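Aminotransferase (Streptomyces pactum, PDB 4ZM4) belongs to the class-III aminotransferases, a family of pyridoxal-phosphate-dependent enzymes, and forms a two-chain assembly that binds pyridoxal-5'-phosphate. Local coordinates at residues 107-112 / 327-332; 128-133 / 288-293; 219-222 / 226-229; 253-258 / 262-267. The protein carries 1 engineered substitution. All blocks are in the same frame, centred on the assembly; numbering follows the deposited sequence.

Contacts 1, 3 and 4 form a chain of touching sites: contact 4 lies between the other two, its centre about 11 Å from each. Gln265 OE1 of contact 4 lies 3.3 Å from Val111 CG1 of contact 1, and Ala264 CB packs 3.5 Å from Pro219 CB of contact 3. Contact 2 is farther off, about 20 Å centre to centre from contact 1 and 16 Å from contact 4, yet touches contact 1 where Arg293 packs on Pro112. Contacts 2, 3 and 4 all fall within the sequence loop closed by contact 1. Of the four, contact 4 holds the P3B-pocket residues Val253 and Ile254; the side chain of Ala222 in contact 3 lies about 7 Å from P3B.

Contact 1: 107-112 / 327-332; sequences IAELVP and KIRSLP
Glu109 OE1 is gripped by two nitrogens of Arg329, NH2 at 2.7 Å and NE at 2.8 Å, in a salt bridge between the last turns of two helices. Both bonds are bent, the N-H...O angle being 124° at NH2, so each is weak as a hydrogen bond although the charges lie close. Glu109 OE2 lies in the guanidinium plane, at the edge; the bond to it from Arg329 NE is nearly straight but long, 3.5 Å, and also weak. The grip is therefore lopsided: one carboxylate oxygen takes the two short approaches, and the carboxylate and guanidinium planes stand 59° apart instead of matching edge to edge. Arg329 reaches across because CG is trans to its backbone N (chi1 -178°) and the chain stays stretched as far as NE; it crosses the Glu109 side chain at about a right angle. Beneath this exposed charged pair the contact turns apolar, with Leu110 CD1 resting 4.2 Å from Arg329 CG. Since Arg329 also touches a crystal neighbour, its pose may owe something to the lattice. Leu110 and Ile107 continue inward onto Leu325, one turn back on helix 315-329. Helix 98-110 thus packs against helix 315-329, and Ile107 reaches Val117 and Phe119 of strand 116-120, at one edge of the central sheet.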
loop_
_atom_site.group_PDB
_atom_site.type_symbol
_atom_site.label_atom_id
_atom_site.label_comp_id
_atom_site.label_asym_id
_atom_site.label_seq_id
_atom_site.Cartn_x
_atom_site.Cartn_y
_atom_site.Cartn_z
ATOM N N ILE B 107 -3.642 -0.592 19.731
ATOM C CA ILE B 107 -3.087 0.704 19.320
ATOM C C ILE B 107 -3.543 1.776 20.321
ATOM O O ILE B 107 -2.714 2.535 20.817
ATOM C CB ILE B 107 -3.509 1.096 17.876
ATOM C CG1 ILE B 107 -2.829 0.163 16.857
ATOM C CG2 ILE B 107 -3.142 2.536 17.562
ATOM C CD1 ILE B 107 -3.442 0.232 15.479
ATOM N N ALA B 108 -4.844 1.797 20.651
ATOM C CA ALA B 108 -5.388 2.824 21.553
ATOM C C ALA B 108 -4.742 2.783 22.945
ATOM O O ALA B 108 -4.450 3.827 23.521
ATOM C CB ALA B 108 -6.892 2.728 21.663
ATOM N N GLU B 109 -4.475 1.581 23.433
ATOM C CA GLU B 109 -3.862 1.389 24.750
ATOM C C GLU B 109 -2.451 1.917 24.742
ATOM O O GLU B 109 -2.051 2.618 25.657
ATOM C CB GLU B 109 -3.839 -0.111 25.137
ATOM C CG GLU B 109 -3.571 -0.333 26.612
ATOM C CD GLU B 109 -3.176 -1.774 26.976
ATOM O OE1 GLU B 109 -3.632 -2.740 26.328
ATOM O OE2 GLU B 109 -2.396 -1.933 27.910
ATOM N N LEU B 110 -1.694 1.577 23.700
ATOM C CA LEU B 110 -0.290 1.918 23.636
ATOM C C LEU B 110 -0.017 3.359 23.174
ATOM O O LEU B 110 1.048 3.913 23.485
ATOM C CB LEU B 110 0.464 0.883 22.749
ATOM C CG LEU B 110 0.977 -0.414 23.408
ATOM C CD1 LEU B 110 0.010 -1.018 24.393
ATOM C CD2 LEU B 110 1.321 -1.437 22.362
ATOM N N VAL B 111 -0.932 3.969 22.433
ATOM C CA VAL B 111 -0.676 5.331 21.889
ATOM C C VAL B 111 -1.630 6.337 22.475
ATOM O O VAL B 111 -2.829 6.255 22.258
ATOM C CB VAL B 111 -0.713 5.409 20.351
ATOM C CG1 VAL B 111 -0.161 6.747 19.866
ATOM C CG2 VAL B 111 0.125 4.285 19.777
ATOM N N PRO B 112 -1.072 7.312 23.238
ATOM C CA PRO B 112 -1.862 8.317 23.976
ATOM C C PRO B 112 -2.924 9.009 23.128
ATOM O O PRO B 112 -4.116 9.010 23.479
ATOM C CB PRO B 112 -0.804 9.358 24.441
ATOM C CG PRO B 112 0.524 8.668 24.349
ATOM C CD PRO B 112 0.396 7.515 23.396
ATOM N N LYS B 327 3.099 -8.669 21.817
ATOM C CA LYS B 327 4.472 -8.944 22.270
ATOM C C LYS B 327 5.152 -7.749 22.954
ATOM O O LYS B 327 5.726 -7.905 24.043
ATOM C CB LYS B 327 5.350 -9.397 21.111
ATOM C CG LYS B 327 6.795 -9.623 21.479
ATOM C CD LYS B 327 7.516 -10.438 20.426
ATOM C CE LYS B 327 8.985 -10.563 20.754
ATOM N NZ LYS B 327 9.677 -11.300 19.660
ATOM N N ILE B 328 5.097 -6.580 22.317
ATOM C CA ILE B 328 5.712 -5.358 22.886
ATOM C C ILE B 328 5.105 -4.992 24.266
ATOM O O ILE B 328 5.810 -4.631 25.218
ATOM C CB ILE B 328 5.546 -4.164 21.935
ATOM C CG1 ILE B 328 6.440 -4.341 20.708
ATOM C CG2 ILE B 328 5.859 -2.842 22.645
ATOM C CD1 ILE B 328 6.178 -3.326 19.607
ATOM N N ARG B 329 3.788 -5.102 24.341
ATOM C CA ARG B 329 3.051 -4.816 25.570
ATOM C C ARG B 329 3.481 -5.738 26.708
ATOM O O ARG B 329 3.558 -5.304 27.856
ATOM C CB ARG B 329 1.567 -4.974 25.304
ATOM C CG ARG B 329 0.635 -4.656 26.471
ATOM C CD ARG B 329 -0.645 -5.397 26.071
ATOM N NE ARG B 329 -1.978 -5.043 26.453
ATOM C CZ ARG B 329 -3.042 -5.809 26.200
ATOM N NH1 ARG B 329 -2.907 -7.006 25.652
ATOM N NH2 ARG B 329 -4.269 -5.388 26.561
ATOM N N SER B 330 3.796 -6.987 26.379
ATOM C CA SER B 330 4.162 -7.976 27.387
ATOM C C SER B 330 5.582 -7.801 27.907
ATOM O O SER B 330 6.003 -8.506 28.800
ATOM C CB SER B 330 3.976 -9.389 26.815
ATOM O OG SER B 330 4.948 -9.673 25.827
ATOM N N LEU B 331 6.322 -6.841 27.363
ATOM C CA LEU B 331 7.751 -6.634 27.694
ATOM C C LEU B 331 7.950 -5.226 28.230
ATOM O O LEU B 331 8.364 -4.326 27.495
ATOM C CB LEU B 331 8.609 -6.855 26.447
ATOM C CG LEU B 331 8.559 -8.267 25.835
ATOM C CD1 LEU B 331 9.375 -8.290 24.535
ATOM C CD2 LEU B 331 9.088 -9.327 26.786
ATOM N N PRO B 332 7.642 -5.028 29.516
ATOM C CA PRO B 332 7.567 -3.664 30.034
ATOM C C PRO B 332 8.922 -2.973 30.176
ATOM O O PRO B 332 8.963 -1.743 30.233
ATOM C CB PRO B 332 6.880 -3.837 31.403
ATOM C CG PRO B 332 7.189 -5.233 31.804
ATOM C CD PRO B 332 7.284 -6.038 30.534
#

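Contact 2: 128-133 / 288-293; sequences ASALRL and AAFGGR
Apolar packing on Phe290 carries this contact: the ring rises from strand 288-292 and is met by Ser129, Ala130 and, one turn on, Leu133 of helix 123-138. Ala130 CB sits 3.8 Å from Phe290 CD2, near the root of the ring, while Ser129 CB comes within 3.7 Å of Phe290 CZ at the far end. Leu133 brings CD2 to the ring edge, in its plane, 4.0 Å from Phe290 CE2. Backbone joins the two CB atoms over one face: Ala130 N stands 3.9 Å above the plane of the Phe290 ring, over its centre. Phe290 CG falls between its own backbone N and carbonyl carbon (chi1 67°), which carries the ring to the helix. The small side chains of Ser129 and Ala130 are consistent with so close an approach of the helix backbone.

The polar neighbours lie outside the pair of segments. Ser129 OG bonds to His307 ND1, and the His307 ring meets Phe290 edge-to-face, so one histidine touches both partners. On another side of the helix, Arg132 forms a salt bridge with Glu155 of the second subunit, linking the helix to the dimer interface.

Backbone hydrogen bonds join Phe290 to Arg118 of strand 116-120 and Gly291 to Thr275 of strand 274-277, both strands antiparallel to 288-292. The axes of 128-133 and 288-292 approach to 8.9 Å, their directions 22° apart. A helix laid along the one reversed strand of a seven-stranded mixed sheet belongs to the large domain of fold-type I pyridoxal-phosphate enzymes.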
loop_
_atom_site.group_PDB
_atom_site.type_symbol
_atom_site.label_atom_id
_atom_site.label_comp_id
_atom_site.label_asym_id
_atom_site.label_seq_id
_atom_site.Cartn_x
_atom_site.Cartn_y
_atom_site.Cartn_z
ATOM N N ALA B 128 -1.769 9.971 2.973
ATOM C CA ALA B 128 -2.639 10.674 1.988
ATOM C C ALA B 128 -4.042 10.821 2.579
ATOM O O ALA B 128 -4.627 11.886 2.500
ATOM C CB ALA B 128 -2.684 9.976 0.630
ATOM N N SER B 129 -4.555 9.755 3.210
ATOM C CA SER B 129 -5.927 9.822 3.768
ATOM C C SER B 129 -6.004 10.664 5.005
ATOM O O SER B 129 -6.991 11.394 5.174
ATOM C CB SER B 129 -6.486 8.434 3.997
ATOM O OG SER B 129 -6.911 7.841 2.760
ATOM N N ALA B 130 -4.938 10.682 5.804
ATOM C CA ALA B 130 -4.863 11.543 6.953
ATOM C C ALA B 130 -4.892 13.033 6.575
ATOM O O ALA B 130 -5.563 13.867 7.251
ATOM C CB ALA B 130 -3.608 11.256 7.748
ATOM N N LEU B 131 -4.133 13.396 5.524
ATOM C CA LEU B 131 -4.152 14.785 5.037
ATOM C C LEU B 131 -5.528 15.166 4.501
ATOM O O LEU B 131 -6.006 16.279 4.725
ATOM C CB LEU B 131 -3.042 15.047 4.013
ATOM C CG LEU B 131 -1.650 14.967 4.648
ATOM C CD1 LEU B 131 -0.557 15.178 3.586
ATOM C CD2 LEU B 131 -1.461 15.947 5.800
ATOM N N ARG B 132 -6.161 14.242 3.779
ATOM C CA ARG B 132 -7.491 14.489 3.271
ATOM C C ARG B 132 -8.433 14.707 4.443
ATOM O O ARG B 132 -9.301 15.581 4.392
ATOM C CB ARG B 132 -7.968 13.349 2.389
ATOM C CG ARG B 132 -7.449 13.392 0.964
ATOM C CD ARG B 132 -8.072 12.281 0.155
ATOM N NE ARG B 132 -7.469 12.177 -1.166
ATOM C CZ ARG B 132 -7.551 11.103 -1.961
ATOM N NH1 ARG B 132 -8.236 10.028 -1.604
ATOM N NH2 ARG B 132 -6.933 11.116 -3.144
ATOM N N LEU B 133 -8.289 13.911 5.499
ATOM C CA LEU B 133 -9.157 14.050 6.685
ATOM C C LEU B 133 -9.011 15.432 7.288
ATOM O O LEU B 133 -10.009 16.067 7.603
ATOM C CB LEU B 133 -8.821 12.982 7.727
ATOM C CG LEU B 133 -9.612 12.998 9.041
ATOM C CD1 LEU B 133 -11.116 12.855 8.758
ATOM C CD2 LEU B 133 -9.132 11.893 9.971
ATOM N N ALA B 288 -0.330 -0.274 7.795
ATOM C CA ALA B 288 -0.186 1.056 8.347
ATOM C C ALA B 288 -1.541 1.471 8.916
ATOM O O ALA B 288 -2.536 0.780 8.727
ATOM C CB ALA B 288 0.224 2.042 7.268
ATOM N N ALA B 289 -1.558 2.577 9.640
ATOM C CA ALA B 289 -2.792 3.111 10.196
ATOM C C ALA B 289 -2.651 4.606 10.389
ATOM O O ALA B 289 -1.547 5.128 10.556
ATOM C CB ALA B 289 -3.104 2.438 11.549
ATOM N N PHE B 290 -3.775 5.280 10.477
ATOM C CA PHE B 290 -3.769 6.630 11.014
ATOM C C PHE B 290 -4.938 6.764 11.949
ATOM O O PHE B 290 -5.963 6.109 11.765
ATOM C CB PHE B 290 -3.762 7.704 9.904
ATOM C CG PHE B 290 -5.003 7.746 9.101
ATOM C CD1 PHE B 290 -5.237 6.791 8.127
ATOM C CD2 PHE B 290 -5.942 8.745 9.304
ATOM C CE1 PHE B 290 -6.391 6.832 7.377
ATOM C CE2 PHE B 290 -7.098 8.772 8.557
ATOM C CZ PHE B 290 -7.312 7.827 7.582
ATOM N N GLY B 291 -4.795 7.604 12.962
ATOM C CA GLY B 291 -5.854 7.751 13.931
ATOM C C GLY B 291 -5.660 8.935 14.837
ATOM O O GLY B 291 -4.656 9.630 14.763
ATOM N N GLY B 292 -6.643 9.143 15.709
ATOM C CA GLY B 292 -6.578 10.191 16.732
ATOM C C GLY B 292 -7.694 9.979 17.754
ATOM O O GLY B 292 -8.301 8.903 17.806
ATOM N N ARG B 293 -7.995 11.016 18.531
ATOM C CA ARG B 293 -9.117 10.951 19.457
ATOM C C ARG B 293 -10.411 11.043 18.678
ATOM O O ARG B 293 -10.393 11.362 17.466
ATOM C CB ARG B 293 -9.014 12.053 20.496
ATOM C CG ARG B 293 -7.892 11.783 21.468
ATOM C CD ARG B 293 -7.824 12.826 22.550
ATOM N NE ARG B 293 -6.710 12.597 23.477
ATOM C CZ ARG B 293 -6.689 11.706 24.474
ATOM N NH1 ARG B 293 -7.720 10.883 24.700
ATOM N NH2 ARG B 293 -5.613 11.635 25.247
#

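Contact 3: 219-222 / 226-229; sequences PVLA and VIPP
Leu221 and Ile227 exchange two backbone hydrogen bonds, Leu221 N to Ile227 O at 3.1 Å and Ile227 N to Leu221 O at 2.9 Å, the second weak because its N-H...O angle is 127°. They form a single antiparallel bridge, a hydrogen-bonded pair, in a hairpin-like excursion between strand 212-217 and helix 233-244; the two arms run 163° apart. Ile227 O takes a second donor, Trp195 NE1, so this buried carbonyl is held from two residues; the Leu221 donor stands above its carbonyl plane. Leu221 O also receives a CA-H...O contact from Val226 CA, at 3.1 Å.

Packing spreads outward on two faces. On one, Leu221 and Ile227 stand side by side, their ends loosely paired, and Leu221 goes on to Trp195 and His149. On the other, Val220 CG1 meets Val226 CG1 at 3.9 Å, both methyls trans to their backbone N, and the two side chains cross at a slant. Val226 continues onto Pro420, while Ala222 brings its side chain to about 7 Å from the bound P3B. The pairing remains a single bridge; Pro229, which would come next opposite Pro219, has no N-H to offer. Instead, Pro219 O lies against the Pro229 ring, 3.4 Å from both Pro229 CG and Pro229 CD.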
loop_
_atom_site.group_PDB
_atom_site.type_symbol
_atom_site.label_atom_id
_atom_site.label_comp_id
_atom_site.label_asym_id
_atom_site.label_seq_id
_atom_site.Cartn_x
_atom_site.Cartn_y
_atom_site.Cartn_z
ATOM N N PRO B 219 8.222 13.674 14.084
ATOM C CA PRO B 219 8.553 14.319 15.369
ATOM C C PRO B 219 10.045 14.203 15.687
ATOM O O PRO B 219 10.611 15.112 16.276
ATOM C CB PRO B 219 7.687 13.568 16.392
ATOM C CG PRO B 219 6.698 12.807 15.603
ATOM C CD PRO B 219 7.255 12.576 14.251
ATOM N N VAL B 220 10.648 13.087 15.346
ATOM C CA VAL B 220 12.102 13.006 15.205
ATOM C C VAL B 220 12.356 12.828 13.716
ATOM O O VAL B 220 11.785 11.938 13.093
ATOM C CB VAL B 220 12.698 11.782 15.896
ATOM C CG1 VAL B 220 14.188 11.675 15.593
ATOM C CG2 VAL B 220 12.488 11.850 17.381
ATOM N N LEU B 221 13.162 13.694 13.122
ATOM C CA LEU B 221 13.471 13.585 11.700
ATOM C C LEU B 221 14.397 12.386 11.525
ATOM O O LEU B 221 15.563 12.457 11.916
ATOM C CB LEU B 221 14.141 14.857 11.171
ATOM C CG LEU B 221 14.709 14.776 9.734
ATOM C CD1 LEU B 221 13.660 14.286 8.758
ATOM C CD2 LEU B 221 15.266 16.109 9.266
ATOM N N ALA B 222 13.895 11.300 10.931
ATOM C CA ALA B 222 14.714 10.073 10.739
ATOM C C ALA B 222 15.206 9.834 9.296
ATOM O O ALA B 222 16.274 9.256 9.120
ATOM C CB ALA B 222 13.966 8.872 11.235
ATOM N N VAL B 226 19.259 11.684 12.043
ATOM C CA VAL B 226 18.279 11.437 13.066
ATOM C C VAL B 226 18.277 12.694 13.907
ATOM O O VAL B 226 18.769 12.708 15.018
ATOM C CB VAL B 226 18.641 10.178 13.891
ATOM C CG1 VAL B 226 17.752 10.050 15.121
ATOM C CG2 VAL B 226 18.507 8.944 13.019
ATOM N N ILE B 227 17.723 13.757 13.363
ATOM C CA ILE B 227 17.705 15.043 14.048
ATOM C C ILE B 227 16.470 15.151 14.945
ATOM O O ILE B 227 15.350 15.368 14.463
ATOM C CB ILE B 227 17.772 16.228 13.050
ATOM C CG1 ILE B 227 18.985 16.050 12.132
ATOM C CG2 ILE B 227 17.869 17.544 13.805
ATOM C CD1 ILE B 227 19.067 17.050 10.996
ATOM N N PRO B 228 16.679 15.041 16.257
ATOM C CA PRO B 228 15.567 15.237 17.150
ATOM C C PRO B 228 15.070 16.684 17.152
ATOM O O PRO B 228 15.745 17.595 16.649
ATOM C CB PRO B 228 16.145 14.862 18.523
ATOM C CG PRO B 228 17.594 15.174 18.421
ATOM C CD PRO B 228 17.973 15.022 16.968
ATOM N N PRO B 229 13.874 16.903 17.690
ATOM C CA PRO B 229 13.385 18.272 17.704
ATOM C C PRO B 229 14.152 19.063 18.765
ATOM O O PRO B 229 14.475 18.520 19.827
ATOM C CB PRO B 229 11.920 18.105 18.093
ATOM C CG PRO B 229 11.904 16.867 18.936
ATOM C CD PRO B 229 13.016 15.984 18.448
#

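Contact 4: 253-258 / 262-267; sequences VITGFR and GGAQER. With P3B ((3E,4R,5R)-4,5-dihydroxy-3-{[(Z)-{3-hydroxy-2-methyl-5-[(phosphonooxy)methyl]pyridin-4(1H)-ylidene}methyl]imino}cyclohex-1-ene-1-carboxylic acid), chain H.
Gly256 and Gly263 bring the backbones together, CA to CA 4.1 Å, where the loop after strand 247-251 passes the short helix 263-267. Gly263 holds a positive phi (69°), a conformation natural to glycine, and its CA lies 3.6 Å from Thr255 O, with no side chain in between. Thr255 OG1 touches Ala264 CB at 4.1 Å, but its polar partner is Glu252 OE1. That carboxylate oxygen also takes the N-H of Ala264, and Glu252 OE2 that of Gln265, so one acid joins the loop to the backbone N-H groups of Ala264 and Gln265.

At the other end of the loop, Val253 lies over the pyridine ring of P3B, its CB 3.6 Å from NAP and its two methyls spread over neighbouring ring atoms. Ile254 CD1 meets P3B OAE, the ring hydroxyl oxygen, at 3.3 Å; its CG1 lies trans to the carbonyl carbon (chi1 -77°), which extends the chain toward the ligand.

The direct contact is thus van der Waals in character; its polar ties run through Glu252, whose carboxylate bonds to both segments, one of which carries Val253 and Ile254 to P3B.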
loop_
_atom_site.group_PDB
_atom_site.type_symbol
_atom_site.label_atom_id
_atom_site.label_comp_id
_atom_site.label_asym_id
_atom_site.label_seq_id
_atom_site.Cartn_x
_atom_site.Cartn_y
_atom_site.Cartn_z
ATOM N N VAL B 253 5.518 6.886 11.466
ATOM C CA VAL B 253 5.734 5.658 10.700
ATOM C C VAL B 253 7.021 5.004 11.159
ATOM O O VAL B 253 7.054 3.801 11.370
ATOM C CB VAL B 253 5.776 5.939 9.165
ATOM C CG1 VAL B 253 6.557 4.865 8.406
ATOM C CG2 VAL B 253 4.364 6.020 8.606
ATOM N N ILE B 254 8.047 5.807 11.402
ATOM C CA ILE B 254 9.303 5.306 11.921
ATOM C C ILE B 254 9.361 5.366 13.459
ATOM O O ILE B 254 9.714 4.361 14.095
ATOM C CB ILE B 254 10.497 6.055 11.298
ATOM C CG1 ILE B 254 10.726 5.529 9.877
ATOM C CG2 ILE B 254 11.762 5.854 12.113
ATOM C CD1 ILE B 254 11.747 6.343 9.107
ATOM N N THR B 255 9.013 6.503 14.060
ATOM C CA THR B 255 9.173 6.672 15.515
ATOM C C THR B 255 8.168 5.886 16.398
ATOM O O THR B 255 8.481 5.548 17.554
ATOM C CB THR B 255 9.114 8.158 15.924
ATOM O OG1 THR B 255 7.891 8.729 15.450
ATOM C CG2 THR B 255 10.258 8.904 15.357
ATOM N N GLY B 256 7.001 5.561 15.860
ATOM C CA GLY B 256 5.992 4.821 16.641
ATOM C C GLY B 256 6.435 3.432 17.063
ATOM O O GLY B 256 6.982 2.678 16.274
ATOM N N PHE B 257 6.245 3.127 18.331
ATOM C CA PHE B 257 6.721 1.878 18.945
ATOM C C PHE B 257 8.200 1.652 18.782
ATOM O O PHE B 257 8.676 0.518 18.928
ATOM C CB PHE B 257 5.981 0.660 18.411
ATOM C CG PHE B 257 4.512 0.882 18.221
ATOM C CD1 PHE B 257 3.645 0.881 19.300
ATOM C CD2 PHE B 257 4.001 1.117 16.957
ATOM C CE1 PHE B 257 2.303 1.110 19.110
ATOM C CE2 PHE B 257 2.649 1.324 16.769
ATOM C CZ PHE B 257 1.803 1.318 17.841
ATOM N N ARG B 258 8.964 2.716 18.576
ATOM C CA ARG B 258 10.421 2.598 18.372
ATOM C C ARG B 258 11.205 3.430 19.404
ATOM O O ARG B 258 12.062 2.893 20.110
ATOM C CB ARG B 258 10.734 3.031 16.931
ATOM C CG ARG B 258 12.154 3.449 16.622
ATOM C CD ARG B 258 13.124 2.301 16.609
ATOM N NE ARG B 258 12.894 1.342 15.521
ATOM C CZ ARG B 258 13.671 0.282 15.295
ATOM N NH1 ARG B 258 14.766 0.072 16.035
ATOM N NH2 ARG B 258 13.386 -0.569 14.315
ATOM N N GLY B 262 4.877 4.342 23.330
ATOM C CA GLY B 262 3.905 5.263 22.744
ATOM C C GLY B 262 4.514 6.293 21.803
ATOM O O GLY B 262 3.955 7.374 21.596
ATOM N N GLY B 263 5.657 5.954 21.210
ATOM C CA GLY B 263 6.297 6.785 20.198
ATOM C C GLY B 263 6.876 8.076 20.718
ATOM O O GLY B 263 7.025 8.257 21.931
ATOM N N ALA B 264 7.140 9.003 19.788
ATOM C CA ALA B 264 7.638 10.328 20.136
ATOM C C ALA B 264 6.615 11.156 20.931
ATOM O O ALA B 264 6.979 11.985 21.721
ATOM C CB ALA B 264 8.073 11.057 18.867
ATOM N N GLN B 265 5.341 10.972 20.617
ATOM C CA GLN B 265 4.225 11.477 21.391
ATOM C C GLN B 265 4.468 11.380 22.884
ATOM O O GLN B 265 4.335 12.360 23.608
ATOM C CB GLN B 265 3.023 10.574 21.111
ATOM C CG GLN B 265 1.891 11.264 20.451
ATOM C CD GLN B 265 0.915 10.272 19.864
ATOM O OE1 GLN B 265 -0.110 9.967 20.475
ATOM N NE2 GLN B 265 1.200 9.812 18.641
ATOM N N GLU B 266 4.790 10.168 23.320
ATOM C CA GLU B 266 4.974 9.832 24.708
ATOM C C GLU B 266 6.316 10.340 25.149
ATOM O O GLU B 266 6.441 10.962 26.205
ATOM C CB GLU B 266 4.926 8.301 24.880
ATOM C CG GLU B 266 5.016 7.763 26.292
ATOM C CD GLU B 266 4.818 6.255 26.335
ATOM O OE1 GLU B 266 3.656 5.787 26.507
ATOM O OE2 GLU B 266 5.812 5.517 26.185
ATOM N N ARG B 267 7.341 10.046 24.363
ATOM C CA ARG B 267 8.699 10.388 24.751
ATOM C C ARG B 267 8.829 11.883 25.010
ATOM O O ARG B 267 9.495 12.266 25.963
ATOM C CB ARG B 267 9.679 9.959 23.676
ATOM C CG ARG B 267 11.122 10.219 24.018
ATOM C CD ARG B 267 12.025 9.565 22.988
ATOM N NE ARG B 267 13.430 9.692 23.362
ATOM C CZ ARG B 267 14.278 8.680 23.553
ATOM N NH1 ARG B 267 13.914 7.414 23.403
ATOM N NH2 ARG B 267 15.532 8.942 23.894
HETATM O OAH P3B H . 4.975 4.281 1.724
HETATM P PBA P3B H . 5.772 3.611 2.919
HETATM O OAI P3B H . 7.113 3.307 2.322
HETATM O OAC P3B H . 5.129 2.340 3.448
HETATM O OAQ P3B H . 5.860 4.875 4.011
HETATM C CAM P3B H . 6.095 6.261 3.599
HETATM C CAV P3B H . 6.685 6.895 4.664
HETATM C CAL P3B H . 5.879 7.724 5.431
HETATM N NAP P3B H . 6.439 8.341 6.542
HETATM C CAU P3B H . 7.753 8.130 6.890
HETATM C CAA P3B H . 8.309 8.766 7.968
HETATM C CAW P3B H . 8.530 7.367 6.136
HETATM O OAE P3B H . 9.813 7.203 6.531
HETATM C CAX P3B H . 8.046 6.685 5.018
HETATM C CAJ P3B H . 8.922 5.869 4.218
HETATM N NAO P3B H . 10.282 5.853 4.422
HETATM C CAT P3B H . 11.140 5.174 3.596
HETATM C CAK P3B H . 10.796 4.567 2.356
HETATM C CAS P3B H . 11.708 3.955 1.503
HETATM C CAR P3B H . 11.311 3.315 0.315
HETATM O OAD P3B H . 12.106 2.678 -0.395
HETATM O OAB P3B H . 10.193 3.411 -0.131
HETATM C CAN P3B H . 12.961 3.691 1.899
HETATM C CAY P3B H . 13.430 4.173 3.281
HETATM O OAF P3B H . 14.767 4.636 3.009
HETATM C CAZ P3B H . 12.521 5.257 3.990
HETATM O OAG P3B H . 12.687 5.409 5.448
#